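Local atomic coordinates of CT021 (Chlamydia trachomatis serovar L2, PDB entry 6UXD), a protein that is of unknown function but belongs to a family grouped with the LolA and LolB lipoprotein carriers, so a related role is possible though unproven. Residues Glu62-Trp66 with Lys67-His71; Asp106-Pro109 with Phe110-Ile114; Ser188-Pro192 with Thr193-Ile197. All blocks are in the same frame, centred on the assembly; numbering follows the deposited sequence.

Contact 1 of 3, residues Glu62-Trp66 with Lys67-His71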
loop_
_atom_site.group_PDB
_atom_site.type_symbol
_atom_site.label_atom_id
_atom_site.label_comp_id
_atom_site.label_asym_id
_atom_site.label_seq_id
_atom_site.Cartn_x
_atom_site.Cartn_y
_atom_site.Cartn_z
ATOM N N GLU A 62 -15.247 -11.955 -6.712
ATOM C CA GLU A 62 -15.259 -12.279 -8.135
ATOM C C GLU A 62 -16.526 -11.761 -8.803
ATOM O O GLU A 62 -16.487 -11.342 -9.963
ATOM C CB GLU A 62 -15.116 -13.791 -8.334
ATOM C CG GLU A 62 -14.631 -14.220 -9.729
ATOM C CD GLU A 62 -15.754 -14.334 -10.750
ATOM O OE1 GLU A 62 -16.920 -14.534 -10.345
ATOM O OE2 GLU A 62 -15.470 -14.228 -11.962
ATOM N N GLN A 63 -17.648 -11.747 -8.082
ATOM C CA GLN A 63 -18.894 -11.253 -8.651
ATOM C C GLN A 63 -18.926 -9.734 -8.782
ATOM O O GLN A 63 -19.752 -9.219 -9.543
ATOM C CB GLN A 63 -20.084 -11.727 -7.804
ATOM N N SER A 64 -18.076 -8.998 -8.054
ATOM C CA SER A 64 -17.985 -7.557 -8.277
ATOM C C SER A 64 -16.535 -7.082 -8.210
ATOM O O SER A 64 -15.843 -7.057 -9.228
ATOM C CB SER A 64 -18.863 -6.782 -7.283
ATOM O OG SER A 64 -18.489 -6.994 -5.933
ATOM N N SER A 65 -16.065 -6.699 -7.030
ATOM C CA SER A 65 -14.695 -6.224 -6.870
ATOM C C SER A 65 -14.405 -6.131 -5.386
ATOM O O SER A 65 -15.320 -6.191 -4.560
ATOM C CB SER A 65 -14.475 -4.869 -7.554
ATOM O OG SER A 65 -15.282 -3.835 -6.995
ATOM N N TRP A 66 -13.113 -6.039 -5.059
ATOM C CA TRP A 66 -12.706 -5.737 -3.693
ATOM C C TRP A 66 -13.389 -4.478 -3.189
ATOM O O TRP A 66 -13.955 -4.465 -2.092
ATOM C CB TRP A 66 -11.188 -5.565 -3.601
ATOM C CG TRP A 66 -10.485 -6.869 -3.426
ATOM C CD1 TRP A 66 -10.058 -7.716 -4.412
ATOM C CD2 TRP A 66 -10.132 -7.482 -2.188
ATOM N NE1 TRP A 66 -9.458 -8.818 -3.858
ATOM C CE2 TRP A 66 -9.487 -8.697 -2.492
ATOM C CE3 TRP A 66 -10.287 -7.113 -0.846
ATOM C CZ2 TRP A 66 -9.004 -9.552 -1.500
ATOM C CZ3 TRP A 66 -9.805 -7.960 0.137
ATOM C CH2 TRP A 66 -9.172 -9.166 -0.196
ATOM N N LYS A 67 -13.326 -3.402 -3.971
ATOM C CA LYS A 67 -13.940 -2.154 -3.540
ATOM C C LYS A 67 -15.408 -2.362 -3.189
ATOM O O LYS A 67 -15.852 -1.988 -2.098
ATOM C CB LYS A 67 -13.813 -1.077 -4.620
ATOM C CG LYS A 67 -14.729 0.121 -4.371
ATOM C CD LYS A 67 -14.317 1.341 -5.156
ATOM C CE LYS A 67 -14.421 1.128 -6.646
ATOM N NZ LYS A 67 -15.815 0.875 -7.063
ATOM N N ASN A 68 -16.170 -2.983 -4.097
ATOM C CA ASN A 68 -17.618 -3.071 -3.921
ATOM C C ASN A 68 -18.047 -4.171 -2.954
ATOM O O ASN A 68 -19.124 -4.074 -2.354
ATOM C CB ASN A 68 -18.305 -3.282 -5.272
ATOM C CG ASN A 68 -18.118 -2.109 -6.210
ATOM O OD1 ASN A 68 -17.627 -1.052 -5.820
ATOM N ND2 ASN A 68 -18.510 -2.291 -7.462
ATOM N N ALA A 69 -17.255 -5.219 -2.782
ATOM C CA ALA A 69 -17.600 -6.233 -1.797
ATOM C C ALA A 69 -17.037 -5.945 -0.408
ATOM O O ALA A 69 -17.337 -6.695 0.526
ATOM C CB ALA A 69 -17.111 -7.604 -2.258
ATOM N N PHE A 70 -16.251 -4.877 -0.245
ATOM C CA PHE A 70 -15.485 -4.700 0.985
ATOM C C PHE A 70 -16.386 -4.644 2.212
ATOM O O PHE A 70 -16.080 -5.250 3.245
ATOM C CB PHE A 70 -14.648 -3.429 0.902
ATOM C CG PHE A 70 -13.684 -3.273 2.033
ATOM C CD1 PHE A 70 -12.417 -3.807 1.949
ATOM C CD2 PHE A 70 -14.049 -2.604 3.188
ATOM C CE1 PHE A 70 -11.520 -3.667 2.987
ATOM C CE2 PHE A 70 -13.162 -2.465 4.226
ATOM C CZ PHE A 70 -11.890 -2.994 4.124
ATOM N N HIS A 71 -17.498 -3.937 2.118
ATOM C CA HIS A 71 -18.415 -3.794 3.244
ATOM C C HIS A 71 -19.103 -5.095 3.621
ATOM O O HIS A 71 -20.093 -5.056 4.356
ATOM C CB HIS A 71 -19.472 -2.745 2.914
ATOM C CG HIS A 71 -20.472 -3.208 1.901
ATOM N ND1 HIS A 71 -20.107 -3.692 0.663
ATOM C CD2 HIS A 71 -21.824 -3.268 1.945
ATOM C CE1 HIS A 71 -21.192 -4.025 -0.014
ATOM N NE2 HIS A 71 -22.247 -3.780 0.742
HETATM O O HOH W 1 -15.598 -1.913 -8.710
#
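Ser65 caps the N-terminus of the short helix 66-69, its hydroxyl reaching forward to the backbone of Asn68. This is a classic serine N-cap: Asn68 N gives its hydrogen to Ser65 OG at 3.1 Å in a fairly straight bond (161° at the hydrogen). With chi1 near +60°, OG sits between the backbone N and the carbonyl carbon of Ser65, which turns it over the open end of the helix. The compact side is formed by Ala69 and Trp66. Ala69 N donates to Ser65 O at 2.8 Å, and the methyl CB of Ala69 lies 3.2 Å from Ser65 O as well. That methyl also leans on Leu60 and Val61 of helix 58-63, while the Trp66 side chain turns away from the cap to pack on Val23 and Ile201. The amides of Trp66 and Lys67 are both taken by the carboxylate of Glu202, so serine and glutamate together satisfy the first turn.

Towards solvent the fit is looser. Ser64 OG comes no nearer than 3.8 Å to Asn68 CB, and its hydrogen bond goes back to Leu60 O. Lys67 bends at chi3 and chi4 (64° and 63°), which curls Lys67 NZ round to Asn68 OD1, 2.9 Å away. A water lies beside them, 2.6 Å from Ser65 OG, and accepts from Lys67 NZ at 3.2 Å.

Contact 2 of 3, residues Asp106-Pro109 with Phe110-Ile114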
loop_
_atom_site.group_PDB
_atom_site.type_symbol
_atom_site.label_atom_id
_atom_site.label_comp_id
_atom_site.label_asym_id
_atom_site.label_seq_id
_atom_site.Cartn_x
_atom_site.Cartn_y
_atom_site.Cartn_z
ATOM N N ASP A 106 4.495 -0.771 17.446
ATOM C CA ASP A 106 4.565 -2.120 16.896
ATOM C C ASP A 106 4.778 -2.032 15.386
ATOM O O ASP A 106 5.822 -2.481 14.892
ATOM C CB ASP A 106 3.310 -2.920 17.253
ATOM N N PRO A 107 3.845 -1.467 14.617
ATOM C CA PRO A 107 4.107 -1.224 13.190
ATOM C C PRO A 107 4.648 0.159 12.858
ATOM O O PRO A 107 4.922 0.421 11.681
ATOM C CB PRO A 107 2.715 -1.411 12.567
ATOM C CG PRO A 107 1.792 -0.903 13.610
ATOM C CD PRO A 107 2.418 -1.270 14.941
ATOM N N LEU A 108 4.812 1.041 13.844
ATOM C CA LEU A 108 5.140 2.435 13.547
ATOM C C LEU A 108 6.454 2.593 12.793
ATOM O O LEU A 108 6.462 3.264 11.747
ATOM C CB LEU A 108 5.142 3.242 14.853
ATOM C CG LEU A 108 5.623 4.696 14.826
ATOM C CD1 LEU A 108 4.803 5.549 13.874
ATOM C CD2 LEU A 108 5.580 5.286 16.240
ATOM N N PRO A 109 7.582 2.034 13.243
ATOM C CA PRO A 109 8.840 2.273 12.511
ATOM C C PRO A 109 8.879 1.620 11.134
ATOM O O PRO A 109 9.488 2.181 10.214
ATOM C CB PRO A 109 9.912 1.701 13.451
ATOM C CG PRO A 109 9.189 0.721 14.318
ATOM C CD PRO A 109 7.781 1.218 14.456
ATOM N N PHE A 110 8.241 0.460 10.963
ATOM C CA PHE A 110 8.156 -0.180 9.651
ATOM C C PHE A 110 7.512 0.747 8.623
ATOM O O PHE A 110 8.031 0.927 7.515
ATOM C CB PHE A 110 7.373 -1.485 9.797
ATOM C CG PHE A 110 7.259 -2.289 8.540
ATOM C CD1 PHE A 110 8.348 -2.982 8.037
ATOM C CD2 PHE A 110 6.044 -2.391 7.884
ATOM C CE1 PHE A 110 8.234 -3.743 6.884
ATOM C CE2 PHE A 110 5.921 -3.149 6.734
ATOM C CZ PHE A 110 7.017 -3.827 6.232
ATOM N N PHE A 111 6.383 1.364 8.980
ATOM C CA PHE A 111 5.720 2.292 8.067
ATOM C C PHE A 111 6.629 3.466 7.707
ATOM O O PHE A 111 6.731 3.848 6.535
ATOM C CB PHE A 111 4.410 2.795 8.684
ATOM C CG PHE A 111 3.231 1.874 8.463
ATOM C CD1 PHE A 111 2.759 1.615 7.181
ATOM C CD2 PHE A 111 2.584 1.283 9.537
ATOM C CE1 PHE A 111 1.675 0.775 6.979
ATOM C CE2 PHE A 111 1.495 0.443 9.344
ATOM C CZ PHE A 111 1.043 0.189 8.066
ATOM N N VAL A 112 7.293 4.065 8.700
ATOM C CA VAL A 112 8.145 5.216 8.406
ATOM C C VAL A 112 9.264 4.814 7.452
ATOM O O VAL A 112 9.639 5.577 6.553
ATOM C CB VAL A 112 8.704 5.836 9.704
ATOM C CG1 VAL A 112 9.743 6.919 9.379
ATOM C CG2 VAL A 112 7.579 6.430 10.544
ATOM N N LYS A 113 9.817 3.613 7.633
ATOM C CA LYS A 113 10.844 3.132 6.713
ATOM C C LYS A 113 10.312 3.059 5.289
ATOM O O LYS A 113 10.921 3.604 4.361
ATOM C CB LYS A 113 11.360 1.767 7.169
ATOM C CG LYS A 113 12.316 1.864 8.340
ATOM C CD LYS A 113 12.874 0.515 8.729
ATOM C CE LYS A 113 12.464 0.123 10.131
ATOM N NZ LYS A 113 13.383 -0.907 10.684
ATOM N N ILE A 114 9.158 2.408 5.099
ATOM C CA ILE A 114 8.588 2.289 3.759
ATOM C C ILE A 114 8.414 3.666 3.131
ATOM O O ILE A 114 8.831 3.906 1.992
ATOM C CB ILE A 114 7.255 1.527 3.803
ATOM C CG1 ILE A 114 7.477 0.102 4.292
ATOM C CG2 ILE A 114 6.646 1.485 2.419
ATOM C CD1 ILE A 114 6.226 -0.530 4.848
#
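Pro107 and Phe111, one helical turn apart, meet where Pro107 CB lies 3.9 Å from Phe111 CE2, at the N-terminal end of helix 108-116. The phenyl ring has its CG anti to the carbonyl carbon (chi1 -85°), which sends it back towards the start of the helix, where Phe111 CD2 comes to 3.3 Å from Pro107 O. That oxygen stands obliquely to the ring and is already engaged: Phe111 N points its hydrogen at Pro107 O from 3.2 Å, nearly in line with the carbonyl bond. The ring also rests on Leu82 and Ile91 of the strands beneath and on Leu89, while Pro107 touches Tyr80.

The next two steps repeat the spacing with different side chains. Leu108 CD1 and Val112 CG2, the valine branch that leans back along the helix, are 4.4 Å apart, so the two methyls barely meet. Lys113 instead lays its aliphatic chain beside the backbone of Pro109, with Lys113 CG at 3.4 Å and CE at 3.6 Å from Pro109 O. A bend at chi3, -117° and far from a staggered angle, carries CE back alongside that carbonyl, and the ammonium beyond it forms a salt bridge with Asp162. Lys113 N bonds to Pro109 O at 3.0 Å.

The Phe110 ring leads away from residues 106-109; of its side chain, CB stays beside Pro107 O.

No polar side-chain atom bonds across the contact; the side chains offer carbon to carbon or to carbonyl oxygen. Proline suits the first turn, since its nitrogen has no hydrogen to offer and the first amides of a helix have no carbonyl one turn back. The turn is held by its main-chain bonds, while Phe111 on strands 79-84 and 90-95 and the Lys113-Asp162 salt bridge tie it to the rest of the fold.

Contact 3 of 3, residues Ser188-Pro192 with Thr193-Ile197. Unlike the reference sequence in segment 188-192: Asp190 (reference Glu).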
loop_
_atom_site.group_PDB
_atom_site.type_symbol
_atom_site.label_atom_id
_atom_site.label_comp_id
_atom_site.label_asym_id
_atom_site.label_seq_id
_atom_site.Cartn_x
_atom_site.Cartn_y
_atom_site.Cartn_z
ATOM N N SER A 188 9.153 -6.185 -5.640
ATOM C CA SER A 188 10.023 -7.338 -5.491
ATOM C C SER A 188 11.184 -6.943 -4.592
ATOM O O SER A 188 11.837 -5.926 -4.838
ATOM C CB SER A 188 10.519 -7.810 -6.865
ATOM O OG SER A 188 11.504 -8.823 -6.753
ATOM N N ILE A 189 11.431 -7.729 -3.546
ATOM C CA ILE A 189 12.501 -7.420 -2.600
ATOM C C ILE A 189 13.366 -8.651 -2.363
ATOM O O ILE A 189 12.847 -9.734 -2.061
ATOM C CB ILE A 189 11.955 -6.878 -1.260
ATOM C CG1 ILE A 189 13.113 -6.626 -0.290
ATOM C CG2 ILE A 189 10.967 -7.820 -0.648
ATOM C CD1 ILE A 189 12.820 -5.570 0.769
ATOM N N ASP A 190 14.683 -8.480 -2.528
ATOM C CA ASP A 190 15.656 -9.473 -2.083
ATOM C C ASP A 190 15.511 -9.730 -0.588
ATOM O O ASP A 190 15.356 -8.797 0.207
ATOM C CB ASP A 190 17.089 -8.996 -2.339
ATOM C CG ASP A 190 17.434 -8.873 -3.813
ATOM O OD1 ASP A 190 16.574 -9.194 -4.659
ATOM O OD2 ASP A 190 18.587 -8.456 -4.115
ATOM N N THR A 191 15.583 -10.998 -0.199
ATOM C CA THR A 191 15.767 -11.340 1.207
ATOM C C THR A 191 16.699 -12.543 1.314
ATOM O O THR A 191 17.106 -13.112 0.291
ATOM C CB THR A 191 14.441 -11.643 1.910
ATOM O OG1 THR A 191 14.043 -12.993 1.634
ATOM C CG2 THR A 191 13.347 -10.666 1.465
ATOM N N PRO A 192 17.085 -12.940 2.530
ATOM C CA PRO A 192 17.896 -14.161 2.671
ATOM C C PRO A 192 17.145 -15.435 2.314
ATOM O O PRO A 192 17.758 -16.366 1.777
ATOM C CB PRO A 192 18.309 -14.136 4.151
ATOM C CG PRO A 192 18.214 -12.685 4.547
ATOM C CD PRO A 192 17.047 -12.150 3.775
ATOM N N THR A 193 15.836 -15.507 2.579
ATOM C CA THR A 193 15.052 -16.670 2.175
ATOM C C THR A 193 14.845 -16.746 0.668
ATOM O O THR A 193 14.327 -17.759 0.182
ATOM C CB THR A 193 13.671 -16.665 2.837
ATOM O OG1 THR A 193 12.756 -15.907 2.027
ATOM C CG2 THR A 193 13.736 -16.064 4.244
ATOM N N GLY A 194 15.236 -15.719 -0.074
ATOM C CA GLY A 194 14.910 -15.583 -1.480
ATOM C C GLY A 194 14.009 -14.381 -1.717
ATOM O O GLY A 194 13.595 -13.681 -0.793
ATOM N N THR A 195 13.698 -14.164 -2.990
ATOM C CA THR A 195 12.963 -12.974 -3.390
ATOM C C THR A 195 11.499 -13.040 -2.953
ATOM O O THR A 195 10.882 -14.103 -2.878
ATOM C CB THR A 195 13.078 -12.781 -4.904
ATOM O OG1 THR A 195 14.333 -12.147 -5.205
ATOM C CG2 THR A 195 11.930 -11.929 -5.455
ATOM N N VAL A 196 10.949 -11.874 -2.643
ATOM C CA VAL A 196 9.591 -11.742 -2.141
ATOM C C VAL A 196 8.834 -10.760 -3.016
ATOM O O VAL A 196 9.349 -9.683 -3.343
ATOM C CB VAL A 196 9.577 -11.276 -0.677
ATOM C CG1 VAL A 196 8.175 -10.990 -0.246
ATOM C CG2 VAL A 196 10.228 -12.316 0.201
ATOM N N ILE A 197 7.607 -11.135 -3.379
ATOM C CA ILE A 197 6.754 -10.364 -4.268
ATOM C C ILE A 197 5.541 -9.923 -3.472
ATOM O O ILE A 197 4.866 -10.753 -2.850
ATOM C CB ILE A 197 6.295 -11.177 -5.497
ATOM C CG1 ILE A 197 7.485 -11.659 -6.331
ATOM C CG2 ILE A 197 5.309 -10.335 -6.320
ATOM C CD1 ILE A 197 8.274 -10.576 -6.975
HETATM O O HOH W 2 16.363 -12.593 -2.627
#
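Thr193 reaches back to Thr191 at the tip of a beta hairpin that joins strand 186-189 to strand 196-204. Thr193 OG1 donates to Thr191 OG1 over 3.2 Å, the two side chains running obliquely to each other. Pro192 and Thr193 occupy the central positions of a type I turn, which Gly194 closes with a bond from Gly194 N to Thr191 O at 3.2 Å. The donor N stands well above the carbonyl plane, 72° out of it, and not on a lone pair.

Gly194 has a phi of 115°, and with its psi near 180° a CB would collide with the preceding carbonyl oxygen. Its own oxygen receives the hydroxyl of Thr191: Thr191 OG1 donates to Gly194 O at 2.6 Å, in the carbonyl plane and on a lone pair. Thr191 OG1 thus donates to one partner and accepts from another, which fixes its rotation.

Thr195 follows on the exposed side, its OG1 weakly linked to a water, which accepts from Thr191 N at 3.0 Å. Its CG2 turns to Ser188 OG.

Val196 begins the regular pairing as a hydrogen-bonded pair with Ile189. Val196 N to Ile189 O and Ile189 N to Val196 O both measure 2.9 Å. Their side chains lie side by side on one face, Ile189 CG2 against Val196 CB at 3.7 Å, and the Thr191 side chain crosses that of Val196 at about a right angle, CG2 to CG2. Ile189 continues inward onto Leu166 and Ile171.

Ile197 faces the other way, forming a non-hydrogen-bonded antiparallel pair with Ser188, and Ile197 CD1 lies 3.6 Å from Ser188 CB.

The three contacts follow one another along the chain, none enclosing another and none touching. Contacts 1 and 2 lie on opposite sides of the chain's centre, with their own centres about 29 Å apart, yet both belong to the part of the chain that defines the CT021 family. Contact 3 is about 19 Å from contact 2 and about 30 Å from contact 1, centre to centre. Strand 196-204 nevertheless connects two of them: it starts in the hairpin of contact 3, and further along it supplies Ile201 and Glu202 to the helix start of contact 1. Contact 2 instead lies over strands 79-84 and 90-95. Two helix starts and a hairpin turn are thus spread over a mainly antiparallel beta fold, two of them meeting the same strand.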